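Local structure of dihydroorotase (Agrobacterium tumefaciens, 2OGJ) at residues I38-D43 against A347-F352; I89-C94 against E123-R128; K153-D158 against K195-I200; F270-A275 against L312-P317. The protein is a binuclear zinc hydrolase of the amidohydrolase family that acts in vitro as an esterase, removing the acetyl group from acetyl-(R)-mandelate. All coordinates share one frame; numbering follows the deposited sequence.

Interaction 1 (I38-D43 against A347-F352); sequences ILIGGD and ADFTVF
Apolar contact between strand residues Ile38 and Ile40 and the pair Ala347 and Phe349 makes up this buried meeting. Ile38 and Ile40, two apart on strand 36-40, both direct their CB toward 347-352, while Leu39 between them belongs to the other face of the strand and packs on Leu18 and Leu53. The Phe349 ring is approached in two ways. Ile38 comes from the opposite direction: its CD1 lies over one face, 4.2 Å from Phe349 CZ, and its CG2 is 4.1 Å from Phe349 CE1. Ile40 slides past the ring instead, with CD1 near the ring plane at the edge, 3.8 Å from Phe349 CE1. With CG of Phe349 opposite its carbonyl carbon (chi1 -43°), the ring reaches out from the backbone to meet both isoleucines. The same Ile40 CD1 also packs on Ala347 CB, and the other branch, Ile40 CG2, stands 3.7 Å from Ala347 CB, so the small methyl rests against both arms of one isoleucine. Ile46, Ile69 and Leu341 add further apolar surface around Phe349.

Asp348 points its CB away from 38-43, and Thr350 OG1 is hydrogen-bonded to Gly99 O.

The strands come from different sheets, 36-40 from a four-stranded mixed sheet and 348-362 from the larger mixed sheet. Such packing of early and late strands is characteristic of the small beta-sandwich domain that accompanies the TIM barrel in many amidohydrolases.

Interaction 2 (I89-C94 against E123-R128); sequences IRPSEC and EPSRER
Pro91 meets Ser125 and the carboxylate of Glu127, and the buried glutamate side chain traces the contact from base to tip. Glu127 CB points toward 89-94. From it CG departs opposite the carbonyl carbon, and a sharp bend at chi2 (91°) swings the carboxylate round toward Pro91. At the end the two oxygens part company. OE1 faces the proline ring, 4.5 Å from Pro91 CB. OE2 lies 3.8 Å from Pro91 O, an approach of two acceptors whose bonds run to different donors: OE2 accepts from Ala96 N and takes a salt bridge from Arg126 NH1 at 3.3 Å, whereas Pro91 O receives Cys94 N at 3.2 Å. An amide and a guanidinium thus grip one carboxylate oxygen, which probably favours the ionised form of Glu127.

In the TIM barrel this contact joins the loop between strands 77-78 and 100-106 to the link that carries the chain from helix 114-122 into strand 128-132. Pro91 also touches Leu103 of strand 100-106, and its side chain is about 10 Å from that of the zinc ligand His79.

Beside the carboxylate, Ser125 OG comes up to the ring carbons of Pro91, 3.4 Å from CG and 4.0 Å from CB; its hydrogen bond goes to Ile121 O, back in the preceding helix. The proline lies in a short turn, where Glu93 N bonds Arg90 O at 3.0 Å. From this turn Arg90 NH1 reaches Glu119 OE2 of the second subunit in a salt bridge.

Interaction 3 (K153-D158 against K195-I200); sequences KDIDLD and KKIAKI
Ile155 and Leu157 both pack on Ile197, joining the start of helix 157-165 to helix 189-201, two of the helices on the outside of the TIM barrel. Ahead of them, the loop at Asp154 is fastened by its carbonyl O to Ser137 OG. Ile155 directs CB toward the second helix, and its CG2 branch meets Ile197 CD1 at 4.2 Å; Leu135 and Leu149 also touch this isoleucine. Asp156 turns away and serves the helix that follows: it occupies the N-cap position, its carboxylate capping a backbone N just beyond Asp158, while OD2 pairs with Arg159 NH1 in a salt bridge. Leu157 opens the helix. Its CB does not aim straight at Ile197, but CG, anti to the backbone N (chi1 -175°), carries the branched end closer, and the two side chains cross obliquely. A third subunit borders this pair of helices: its Ser237 packs on Leu157, and its Asp217 and Asp244 form salt bridges with Lys196 NZ. The Leu157 contact falls midway along the longer arm of the isoleucine, where Ile197 CG1 lies 4.0 Å from both CG and CD1 of Leu157.

Interaction 4 (F270-A275 against L312-P317); sequences FSFKVA and LSVDMP
Val314, just past the end of helix 304-313, spreads its two methyls between Phe272 and Ala275 of helix 272-280. CG1 stands at the edge of the Phe272 ring, near its plane, 4.0 Å from Phe272 CD1, and also lies 3.9 Å from the backbone atom Phe272 O. CG2 reaches farther along the helix to Ala275 CB at 4.1 Å. The valine thus spans residues three apart on one helical face. Phe272 and Val314 cross at about a right angle; although CB of Phe272 is not aimed at 312-317, CG set opposite its carbonyl carbon (chi1 -79°) brings the ring to the valine. Farther out, Phe272 CE1 is 4.0 Å from Ser313 OG, an oblique approach to the ring. That hydroxyl has its hydrogen bond with Lys310 O, one turn back in its own helix. Ser271 occupies the N-cap of the phenylalanine's helix and accepts a weak bond from Val274 N through OG, at 3.3 Å. Val314 continues onto Glu276 and Ile279 along helix 272-280, while strand 368-382 also borders the contact, with Ser369 against Phe272 and Leu371 against Ser313.

Overall arrangement
Interaction 1 joins early and late strands and encloses the other three along the chain, which follow in series as interactions 2, 3 and 4. It lies in what is probably the small beta-sandwich domain beside the TIM barrel, the others around the barrel. Interactions 1 and 2, centres 19 Å apart, meet through the salt bridge between Asp348 OD1 and Arg128 NH2 (3.3 Å), which ties the start of the 347-352 segment to strand 128-132. Interaction 3 is farthest from interaction 1, 40 Å between centres and across the chain's centre. Interactions 2 and 4 lie on opposite sides of the chain's centre, 28 Å between centres. Near interactions 2 and 3 other subunits also touch the barrel.

Interaction 1 (I38-D43 against A347-F352)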
loop_
_atom_site.group_PDB
_atom_site.type_symbol
_atom_site.label_atom_id
_atom_site.label_comp_id
_atom_site.label_asym_id
_atom_site.label_seq_id
_atom_site.Cartn_x
_atom_site.Cartn_y
_atom_site.Cartn_z
ATOM N N ILE A 38 -43.417 43.275 12.519
ATOM C CA ILE A 38 -43.464 42.030 13.276
ATOM C C ILE A 38 -43.067 42.301 14.720
ATOM O O ILE A 38 -42.095 43.010 14.986
ATOM C CB ILE A 38 -42.512 40.961 12.673
ATOM C CG1 ILE A 38 -42.772 40.821 11.171
ATOM C CG2 ILE A 38 -42.738 39.607 13.342
ATOM C CD1 ILE A 38 -41.839 39.847 10.463
ATOM N N LEU A 39 -43.842 41.752 15.647
ATOM C CA LEU A 39 -43.570 41.917 17.067
ATOM C C LEU A 39 -43.068 40.607 17.689
ATOM O O LEU A 39 -43.766 39.586 17.664
ATOM C CB LEU A 39 -44.837 42.363 17.795
ATOM C CG LEU A 39 -44.663 42.604 19.295
ATOM C CD1 LEU A 39 -43.814 43.837 19.476
ATOM C CD2 LEU A 39 -45.997 42.795 19.973
ATOM N N ILE A 40 -41.858 40.636 18.239
ATOM C CA ILE A 40 -41.286 39.455 18.874
ATOM C C ILE A 40 -41.414 39.572 20.392
ATOM O O ILE A 40 -41.035 40.593 20.978
ATOM C CB ILE A 40 -39.789 39.288 18.556
ATOM C CG1 ILE A 40 -39.522 39.536 17.066
ATOM C CG2 ILE A 40 -39.348 37.892 18.962
ATOM C CD1 ILE A 40 -40.189 38.572 16.145
ATOM N N GLY A 41 -41.950 38.527 21.024
ATOM C CA GLY A 41 -42.100 38.525 22.470
ATOM C C GLY A 41 -40.790 38.213 23.174
ATOM O O GLY A 41 -39.885 37.635 22.573
ATOM N N GLY A 42 -40.678 38.617 24.438
ATOM C CA GLY A 42 -39.471 38.367 25.213
ATOM C C GLY A 42 -39.067 36.900 25.223
ATOM O O GLY A 42 -37.926 36.558 25.565
ATOM N N ASP A 43 -40.012 36.032 24.862
ATOM C CA ASP A 43 -39.767 34.594 24.785
ATOM C C ASP A 43 -39.307 34.227 23.359
ATOM O O ASP A 43 -39.231 33.056 22.986
ATOM C CB ASP A 43 -41.041 33.813 25.148
ATOM C CG ASP A 43 -42.227 34.151 24.247
ATOM O OD1 ASP A 43 -43.227 33.394 24.279
ATOM O OD2 ASP A 43 -42.169 35.172 23.524
ATOM N N ALA A 347 -39.290 33.377 16.470
ATOM C CA ALA A 347 -38.754 34.291 15.467
ATOM C C ALA A 347 -37.398 33.798 14.999
ATOM O O ALA A 347 -36.510 33.516 15.810
ATOM C CB ALA A 347 -38.634 35.680 16.041
ATOM N N ASP A 348 -37.241 33.678 13.688
ATOM C CA ASP A 348 -35.988 33.207 13.117
ATOM C C ASP A 348 -35.876 33.802 11.716
ATOM O O ASP A 348 -36.072 33.111 10.711
ATOM C CB ASP A 348 -35.995 31.671 13.076
ATOM C CG ASP A 348 -34.645 31.092 12.701
ATOM O OD1 ASP A 348 -34.457 29.855 12.763
ATOM O OD2 ASP A 348 -33.764 31.888 12.330
ATOM N N PHE A 349 -35.563 35.095 11.658
ATOM C CA PHE A 349 -35.472 35.801 10.376
ATOM C C PHE A 349 -34.077 36.268 9.963
ATOM O O PHE A 349 -33.085 36.034 10.633
ATOM C CB PHE A 349 -36.390 37.030 10.392
ATOM C CG PHE A 349 -37.739 36.780 10.984
ATOM C CD1 PHE A 349 -38.134 37.475 12.111
ATOM C CD2 PHE A 349 -38.611 35.858 10.425
ATOM C CE1 PHE A 349 -39.377 37.265 12.685
ATOM C CE2 PHE A 349 -39.864 35.630 10.985
ATOM C CZ PHE A 349 -40.252 36.332 12.114
ATOM N N THR A 350 -34.028 36.925 8.819
ATOM C CA THR A 350 -32.804 37.488 8.286
ATOM C C THR A 350 -33.281 38.655 7.434
ATOM O O THR A 350 -33.947 38.490 6.408
ATOM C CB THR A 350 -31.973 36.469 7.433
ATOM O OG1 THR A 350 -30.949 37.166 6.708
ATOM C CG2 THR A 350 -32.865 35.719 6.465
ATOM N N VAL A 351 -32.969 39.848 7.913
ATOM C CA VAL A 351 -33.346 41.076 7.256
ATOM C C VAL A 351 -32.225 41.487 6.303
ATOM O O VAL A 351 -31.071 41.611 6.716
ATOM C CB VAL A 351 -33.589 42.145 8.313
ATOM C CG1 VAL A 351 -34.002 43.447 7.666
ATOM C CG2 VAL A 351 -34.653 41.638 9.273
ATOM N N PHE A 352 -32.574 41.694 5.031
ATOM C CA PHE A 352 -31.592 42.052 4.012
ATOM C C PHE A 352 -32.184 42.918 2.930
ATOM O O PHE A 352 -33.395 42.910 2.699
ATOM C CB PHE A 352 -31.040 40.792 3.346
ATOM C CG PHE A 352 -32.067 40.036 2.532
ATOM C CD1 PHE A 352 -32.129 40.186 1.138
ATOM C CD2 PHE A 352 -32.949 39.151 3.157
ATOM C CE1 PHE A 352 -33.046 39.456 0.377
ATOM C CE2 PHE A 352 -33.870 38.416 2.409
ATOM C CZ PHE A 352 -33.919 38.565 1.014
#

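Interaction 2 (I89-C94 against E123-R128)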
loop_
_atom_site.group_PDB
_atom_site.type_symbol
_atom_site.label_atom_id
_atom_site.label_comp_id
_atom_site.label_asym_id
_atom_site.label_seq_id
_atom_site.Cartn_x
_atom_site.Cartn_y
_atom_site.Cartn_z
ATOM N N ILE A 89 -13.273 27.558 10.148
ATOM C CA ILE A 89 -13.372 28.925 10.642
ATOM C C ILE A 89 -14.343 28.862 11.812
ATOM O O ILE A 89 -14.788 27.784 12.192
ATOM C CB ILE A 89 -13.915 29.900 9.558
ATOM C CG1 ILE A 89 -15.198 29.357 8.938
ATOM C CG2 ILE A 89 -12.870 30.117 8.486
ATOM C CD1 ILE A 89 -15.766 30.253 7.851
ATOM N N ARG A 90 -14.677 30.001 12.396
ATOM C CA ARG A 90 -15.604 30.008 13.533
ATOM C C ARG A 90 -17.030 30.237 13.043
ATOM O O ARG A 90 -17.231 30.801 11.975
ATOM C CB ARG A 90 -15.230 31.131 14.514
ATOM C CG ARG A 90 -13.796 31.063 15.062
ATOM C CD ARG A 90 -13.525 32.304 15.895
ATOM N NE ARG A 90 -12.116 32.466 16.260
ATOM C CZ ARG A 90 -11.553 31.986 17.371
ATOM N NH1 ARG A 90 -12.275 31.296 18.265
ATOM N NH2 ARG A 90 -10.258 32.196 17.588
ATOM N N PRO A 91 -18.041 29.764 13.791
ATOM C CA PRO A 91 -19.384 30.030 13.280
ATOM C C PRO A 91 -19.709 31.525 13.325
ATOM O O PRO A 91 -20.505 32.018 12.530
ATOM C CB PRO A 91 -20.285 29.186 14.180
ATOM C CG PRO A 91 -19.446 28.889 15.365
ATOM C CD PRO A 91 -18.080 28.708 14.815
ATOM N N SER A 92 -19.081 32.260 14.239
ATOM C CA SER A 92 -19.322 33.697 14.307
ATOM C C SER A 92 -18.802 34.396 13.038
ATOM O O SER A 92 -19.174 35.528 12.766
ATOM C CB SER A 92 -18.636 34.297 15.537
ATOM O OG SER A 92 -17.289 34.639 15.263
ATOM N N GLU A 93 -17.955 33.723 12.238
ATOM C CA GLU A 93 -17.362 34.310 11.044
ATOM C C GLU A 93 -18.224 34.048 9.814
ATOM O O GLU A 93 -17.984 34.649 8.745
ATOM C CB GLU A 93 -15.947 33.774 10.830
ATOM C CG GLU A 93 -14.991 34.073 11.973
ATOM C CD GLU A 93 -13.601 33.516 11.734
ATOM O OE1 GLU A 93 -13.384 32.902 10.668
ATOM O OE2 GLU A 93 -12.730 33.694 12.611
ATOM N N CYS A 94 -19.207 33.186 9.906
ATOM C CA CYS A 94 -20.049 32.885 8.751
ATOM C C CYS A 94 -21.509 32.717 9.151
ATOM O O CYS A 94 -22.321 32.270 8.351
ATOM C CB CYS A 94 -19.564 31.593 8.103
ATOM S SG CYS A 94 -19.544 30.227 9.309
ATOM N N GLU A 123 -23.305 23.247 20.799
ATOM C CA GLU A 123 -23.952 23.701 22.034
ATOM C C GLU A 123 -23.793 25.172 22.424
ATOM O O GLU A 123 -24.773 25.829 22.781
ATOM C CB GLU A 123 -23.532 22.786 23.191
ATOM C CG GLU A 123 -23.979 21.321 22.979
ATOM C CD GLU A 123 -23.239 20.300 23.860
ATOM O OE1 GLU A 123 -22.237 20.667 24.512
ATOM O OE2 GLU A 123 -23.647 19.116 23.888
ATOM N N PRO A 124 -22.567 25.714 22.348
ATOM C CA PRO A 124 -22.387 27.119 22.713
ATOM C C PRO A 124 -22.789 28.166 21.669
ATOM O O PRO A 124 -22.824 29.352 21.986
ATOM C CB PRO A 124 -20.895 27.194 23.049
ATOM C CG PRO A 124 -20.296 26.231 22.098
ATOM C CD PRO A 124 -21.257 25.055 22.185
ATOM N N SER A 125 -23.100 27.753 20.442
ATOM C CA SER A 125 -23.454 28.714 19.391
ATOM C C SER A 125 -24.886 29.238 19.442
ATOM O O SER A 125 -25.803 28.510 19.848
ATOM C CB SER A 125 -23.219 28.101 18.009
ATOM O OG SER A 125 -21.850 28.118 17.647
ATOM N N ARG A 126 -25.089 30.488 19.015
ATOM C CA ARG A 126 -26.446 31.024 19.013
ATOM C C ARG A 126 -27.227 30.595 17.781
ATOM O O ARG A 126 -28.454 30.639 17.786
ATOM C CB ARG A 126 -26.498 32.566 19.184
ATOM C CG ARG A 126 -25.469 33.451 18.490
ATOM C CD ARG A 126 -25.992 34.897 18.543
ATOM N NE ARG A 126 -25.027 35.994 18.371
ATOM C CZ ARG A 126 -23.960 35.967 17.572
ATOM N NH1 ARG A 126 -23.667 34.884 16.847
ATOM N NH2 ARG A 126 -23.198 37.049 17.471
ATOM N N GLU A 127 -26.520 30.153 16.741
ATOM C CA GLU A 127 -27.170 29.699 15.516
ATOM C C GLU A 127 -27.534 28.226 15.601
ATOM O O GLU A 127 -27.130 27.531 16.529
ATOM C CB GLU A 127 -26.255 29.906 14.311
ATOM C CG GLU A 127 -25.756 31.333 14.181
ATOM C CD GLU A 127 -24.429 31.567 14.893
ATOM O OE1 GLU A 127 -24.117 30.823 15.858
ATOM O OE2 GLU A 127 -23.709 32.509 14.493
ATOM N N ARG A 128 -28.312 27.756 14.635
ATOM C CA ARG A 128 -28.687 26.356 14.603
ATOM C C ARG A 128 -27.530 25.716 13.862
ATOM O O ARG A 128 -27.192 26.121 12.742
ATOM C CB ARG A 128 -29.977 26.142 13.812
ATOM C CG ARG A 128 -30.456 24.696 13.774
ATOM C CD ARG A 128 -31.577 24.536 12.769
ATOM N NE ARG A 128 -32.522 25.643 12.887
ATOM C CZ ARG A 128 -33.526 25.689 13.754
ATOM N NH1 ARG A 128 -33.740 24.676 14.588
ATOM N NH2 ARG A 128 -34.300 26.764 13.801
#

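Interaction 3 (K153-D158 against K195-I200)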
loop_
_atom_site.group_PDB
_atom_site.type_symbol
_atom_site.label_atom_id
_atom_site.label_comp_id
_atom_site.label_asym_id
_atom_site.label_seq_id
_atom_site.Cartn_x
_atom_site.Cartn_y
_atom_site.Cartn_z
ATOM N N LYS A 153 -9.601 1.369 6.338
ATOM C CA LYS A 153 -9.316 1.461 7.761
ATOM C C LYS A 153 -9.838 2.832 8.227
ATOM O O LYS A 153 -10.089 3.052 9.412
ATOM C CB LYS A 153 -7.813 1.298 8.052
ATOM C CG LYS A 153 -7.217 -0.018 7.523
ATOM C CD LYS A 153 -5.979 -0.518 8.314
ATOM C CE LYS A 153 -4.789 0.466 8.356
ATOM N NZ LYS A 153 -4.171 0.716 7.019
ATOM N N ASP A 154 -10.024 3.740 7.273
ATOM C CA ASP A 154 -10.532 5.074 7.562
ATOM C C ASP A 154 -12.044 5.063 7.789
ATOM O O ASP A 154 -12.595 6.030 8.305
ATOM C CB ASP A 154 -10.224 6.031 6.410
ATOM C CG ASP A 154 -8.755 6.336 6.275
ATOM O OD1 ASP A 154 -8.193 6.946 7.210
ATOM O OD2 ASP A 154 -8.163 5.974 5.234
ATOM N N ILE A 155 -12.718 3.978 7.404
ATOM C CA ILE A 155 -14.176 3.886 7.567
ATOM C C ILE A 155 -14.570 2.896 8.661
ATOM O O ILE A 155 -14.231 1.729 8.580
ATOM C CB ILE A 155 -14.849 3.438 6.254
ATOM C CG1 ILE A 155 -14.511 4.420 5.143
ATOM C CG2 ILE A 155 -16.353 3.335 6.437
ATOM C CD1 ILE A 155 -15.026 3.995 3.791
ATOM N N ASP A 156 -15.296 3.359 9.677
ATOM C CA ASP A 156 -15.724 2.492 10.770
ATOM C C ASP A 156 -17.238 2.538 10.881
ATOM O O ASP A 156 -17.796 3.351 11.619
ATOM C CB ASP A 156 -15.099 2.957 12.075
ATOM C CG ASP A 156 -15.147 1.891 13.157
ATOM O OD1 ASP A 156 -16.242 1.305 13.379
ATOM O OD2 ASP A 156 -14.075 1.657 13.783
ATOM N N LEU A 157 -17.889 1.643 10.144
ATOM C CA LEU A 157 -19.347 1.556 10.091
ATOM C C LEU A 157 -20.024 1.470 11.448
ATOM O O LEU A 157 -20.986 2.190 11.712
ATOM C CB LEU A 157 -19.752 0.356 9.220
ATOM C CG LEU A 157 -21.221 0.084 8.902
ATOM C CD1 LEU A 157 -21.290 -0.787 7.669
ATOM C CD2 LEU A 157 -21.903 -0.576 10.079
ATOM N N ASP A 158 -19.525 0.594 12.311
ATOM C CA ASP A 158 -20.112 0.436 13.638
ATOM C C ASP A 158 -20.010 1.731 14.448
ATOM O O ASP A 158 -20.986 2.161 15.070
ATOM C CB ASP A 158 -19.442 -0.728 14.379
ATOM C CG ASP A 158 -19.997 -2.100 13.957
ATOM O OD1 ASP A 158 -19.197 -3.065 13.902
ATOM O OD2 ASP A 158 -21.226 -2.222 13.702
ATOM N N LYS A 195 -23.180 5.243 0.467
ATOM C CA LYS A 195 -24.597 5.068 0.190
ATOM C C LYS A 195 -25.220 3.952 1.040
ATOM O O LYS A 195 -26.360 4.058 1.504
ATOM C CB LYS A 195 -24.788 4.791 -1.301
ATOM C CG LYS A 195 -26.240 4.736 -1.723
ATOM C CD LYS A 195 -26.924 6.055 -1.434
ATOM C CE LYS A 195 -28.411 5.942 -1.652
ATOM N NZ LYS A 195 -29.099 7.227 -1.386
ATOM N N LYS A 196 -24.454 2.887 1.251
ATOM C CA LYS A 196 -24.920 1.756 2.043
ATOM C C LYS A 196 -25.236 2.190 3.476
ATOM O O LYS A 196 -26.348 1.934 3.979
ATOM C CB LYS A 196 -23.859 0.651 2.055
ATOM C CG LYS A 196 -24.271 -0.617 2.792
ATOM C CD LYS A 196 -25.341 -1.380 2.033
ATOM C CE LYS A 196 -25.746 -2.659 2.754
ATOM N NZ LYS A 196 -26.742 -3.377 1.923
ATOM N N ILE A 197 -24.264 2.849 4.119
ATOM C CA ILE A 197 -24.410 3.329 5.500
ATOM C C ILE A 197 -25.512 4.379 5.606
ATOM O O ILE A 197 -26.320 4.338 6.534
ATOM C CB ILE A 197 -23.074 3.904 6.037
ATOM C CG1 ILE A 197 -22.021 2.780 6.114
ATOM C CG2 ILE A 197 -23.286 4.527 7.410
ATOM C CD1 ILE A 197 -20.561 3.249 6.174
ATOM N N ALA A 198 -25.555 5.302 4.645
ATOM C CA ALA A 198 -26.592 6.336 4.614
ATOM C C ALA A 198 -27.980 5.678 4.563
ATOM O O ALA A 198 -28.893 6.080 5.283
ATOM C CB ALA A 198 -26.377 7.261 3.403
ATOM N N LYS A 199 -28.125 4.658 3.715
ATOM C CA LYS A 199 -29.382 3.921 3.595
ATOM C C LYS A 199 -29.730 3.251 4.925
ATOM O O LYS A 199 -30.888 3.237 5.334
ATOM C CB LYS A 199 -29.296 2.856 2.486
ATOM C CG LYS A 199 -29.252 3.430 1.066
ATOM C CD LYS A 199 -30.001 2.555 0.042
ATOM C CE LYS A 199 -29.335 1.209 -0.196
ATOM N NZ LYS A 199 -27.991 1.348 -0.826
ATOM N N ILE A 200 -28.724 2.707 5.606
ATOM C CA ILE A 200 -28.944 2.059 6.901
ATOM C C ILE A 200 -29.408 3.073 7.936
ATOM O O ILE A 200 -30.335 2.801 8.698
ATOM C CB ILE A 200 -27.653 1.380 7.443
ATOM C CG1 ILE A 200 -27.319 0.155 6.594
ATOM C CG2 ILE A 200 -27.827 0.981 8.902
ATOM C CD1 ILE A 200 -26.023 -0.508 7.002
#

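Interaction 4 (F270-A275 against L312-P317)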
loop_
_atom_site.group_PDB
_atom_site.type_symbol
_atom_site.label_atom_id
_atom_site.label_comp_id
_atom_site.label_asym_id
_atom_site.label_seq_id
_atom_site.Cartn_x
_atom_site.Cartn_y
_atom_site.Cartn_z
ATOM N N PHE A 270 -16.708 26.710 -8.055
ATOM C CA PHE A 270 -17.728 27.515 -8.720
ATOM C C PHE A 270 -17.213 28.314 -9.899
ATOM O O PHE A 270 -16.211 29.015 -9.799
ATOM C CB PHE A 270 -18.422 28.477 -7.759
ATOM C CG PHE A 270 -19.520 29.284 -8.409
ATOM C CD1 PHE A 270 -20.741 28.694 -8.726
ATOM C CD2 PHE A 270 -19.316 30.627 -8.747
ATOM C CE1 PHE A 270 -21.742 29.428 -9.369
ATOM C CE2 PHE A 270 -20.312 31.365 -9.391
ATOM C CZ PHE A 270 -21.524 30.767 -9.702
ATOM N N SER A 271 -17.934 28.197 -11.012
ATOM C CA SER A 271 -17.613 28.899 -12.247
ATOM C C SER A 271 -18.834 29.659 -12.770
ATOM O O SER A 271 -19.931 29.095 -12.864
ATOM C CB SER A 271 -17.162 27.903 -13.315
ATOM O OG SER A 271 -17.017 28.546 -14.576
ATOM N N PHE A 272 -18.571 30.960 -13.113
ATOM C CA PHE A 272 -19.681 31.773 -13.610
ATOM C C PHE A 272 -20.173 31.184 -14.919
ATOM O O PHE A 272 -21.381 31.086 -15.157
ATOM C CB PHE A 272 -19.223 33.195 -13.902
ATOM C CG PHE A 272 -19.092 34.054 -12.700
ATOM C CD1 PHE A 272 -20.216 34.435 -11.976
ATOM C CD2 PHE A 272 -17.853 34.552 -12.327
ATOM C CE1 PHE A 272 -20.115 35.311 -10.897
ATOM C CE2 PHE A 272 -17.734 35.430 -11.247
ATOM C CZ PHE A 272 -18.872 35.810 -10.534
ATOM N N LYS A 273 -19.218 30.816 -15.772
ATOM C CA LYS A 273 -19.505 30.244 -17.075
ATOM C C LYS A 273 -20.326 28.965 -16.984
ATOM O O LYS A 273 -21.331 28.831 -17.681
ATOM C CB LYS A 273 -18.198 30.019 -17.825
ATOM C CG LYS A 273 -17.418 31.314 -17.910
ATOM C CD LYS A 273 -16.210 31.272 -18.823
ATOM C CE LYS A 273 -15.629 32.687 -18.976
ATOM N NZ LYS A 273 -14.365 32.744 -19.779
ATOM N N VAL A 274 -19.931 28.032 -16.125
ATOM C CA VAL A 274 -20.691 26.795 -15.985
ATOM C C VAL A 274 -22.112 27.113 -15.546
ATOM O O VAL A 274 -23.073 26.630 -16.143
ATOM C CB VAL A 274 -20.061 25.831 -14.954
ATOM C CG1 VAL A 274 -21.029 24.707 -14.638
ATOM C CG2 VAL A 274 -18.763 25.259 -15.504
ATOM N N ALA A 275 -22.244 27.940 -14.514
ATOM C CA ALA A 275 -23.551 28.322 -13.981
ATOM C C ALA A 275 -24.429 29.060 -14.982
ATOM O O ALA A 275 -25.642 28.857 -15.019
ATOM C CB ALA A 275 -23.370 29.176 -12.727
ATOM N N LEU A 312 -27.517 35.299 -8.799
ATOM C CA LEU A 312 -28.485 36.277 -9.282
ATOM C C LEU A 312 -27.947 36.957 -10.534
ATOM O O LEU A 312 -28.715 37.356 -11.398
ATOM C CB LEU A 312 -28.751 37.356 -8.224
ATOM C CG LEU A 312 -29.897 38.311 -8.551
ATOM C CD1 LEU A 312 -31.207 37.582 -8.322
ATOM C CD2 LEU A 312 -29.837 39.532 -7.664
ATOM N N SER A 313 -26.626 37.094 -10.611
ATOM C CA SER A 313 -25.976 37.744 -11.739
ATOM C C SER A 313 -25.955 36.880 -12.990
ATOM O O SER A 313 -25.828 37.400 -14.092
ATOM C CB SER A 313 -24.543 38.136 -11.373
ATOM O OG SER A 313 -23.667 37.027 -11.473
ATOM N N VAL A 314 -26.050 35.564 -12.837
ATOM C CA VAL A 314 -26.061 34.705 -14.016
ATOM C C VAL A 314 -27.470 34.213 -14.291
ATOM O O VAL A 314 -27.694 33.086 -14.731
ATOM C CB VAL A 314 -25.087 33.512 -13.901
ATOM C CG1 VAL A 314 -23.646 34.003 -14.065
ATOM C CG2 VAL A 314 -25.278 32.803 -12.576
ATOM N N ASP A 315 -28.413 35.096 -13.991
ATOM C CA ASP A 315 -29.821 34.885 -14.245
ATOM C C ASP A 315 -30.628 33.874 -13.458
ATOM O O ASP A 315 -31.413 33.125 -14.033
ATOM C CB ASP A 315 -30.016 34.614 -15.733
ATOM C CG ASP A 315 -31.067 35.504 -16.346
ATOM O OD1 ASP A 315 -30.922 36.741 -16.248
ATOM O OD2 ASP A 315 -32.035 34.970 -16.929
HETATM N N MSE A 316 -30.457 33.840 -12.151
HETATM C CA MSE A 316 -31.262 32.941 -11.351
HETATM C C MSE A 316 -32.285 33.920 -10.800
HETATM O O MSE A 316 -31.935 34.855 -10.082
HETATM C CB MSE A 316 -30.433 32.325 -10.221
HETATM C CG MSE A 316 -31.017 31.057 -9.600
HETATM SE SE MSE A 316 -29.909 30.206 -8.434
HETATM C CE MSE A 316 -31.121 29.316 -7.478
ATOM N N PRO A 317 -33.556 33.751 -11.160
ATOM C CA PRO A 317 -34.550 34.689 -10.634
ATOM C C PRO A 317 -34.430 34.904 -9.118
ATOM O O PRO A 317 -34.141 33.975 -8.362
ATOM C CB PRO A 317 -35.873 34.046 -11.034
ATOM C CG PRO A 317 -35.522 32.580 -11.209
ATOM C CD PRO A 317 -34.191 32.637 -11.875
#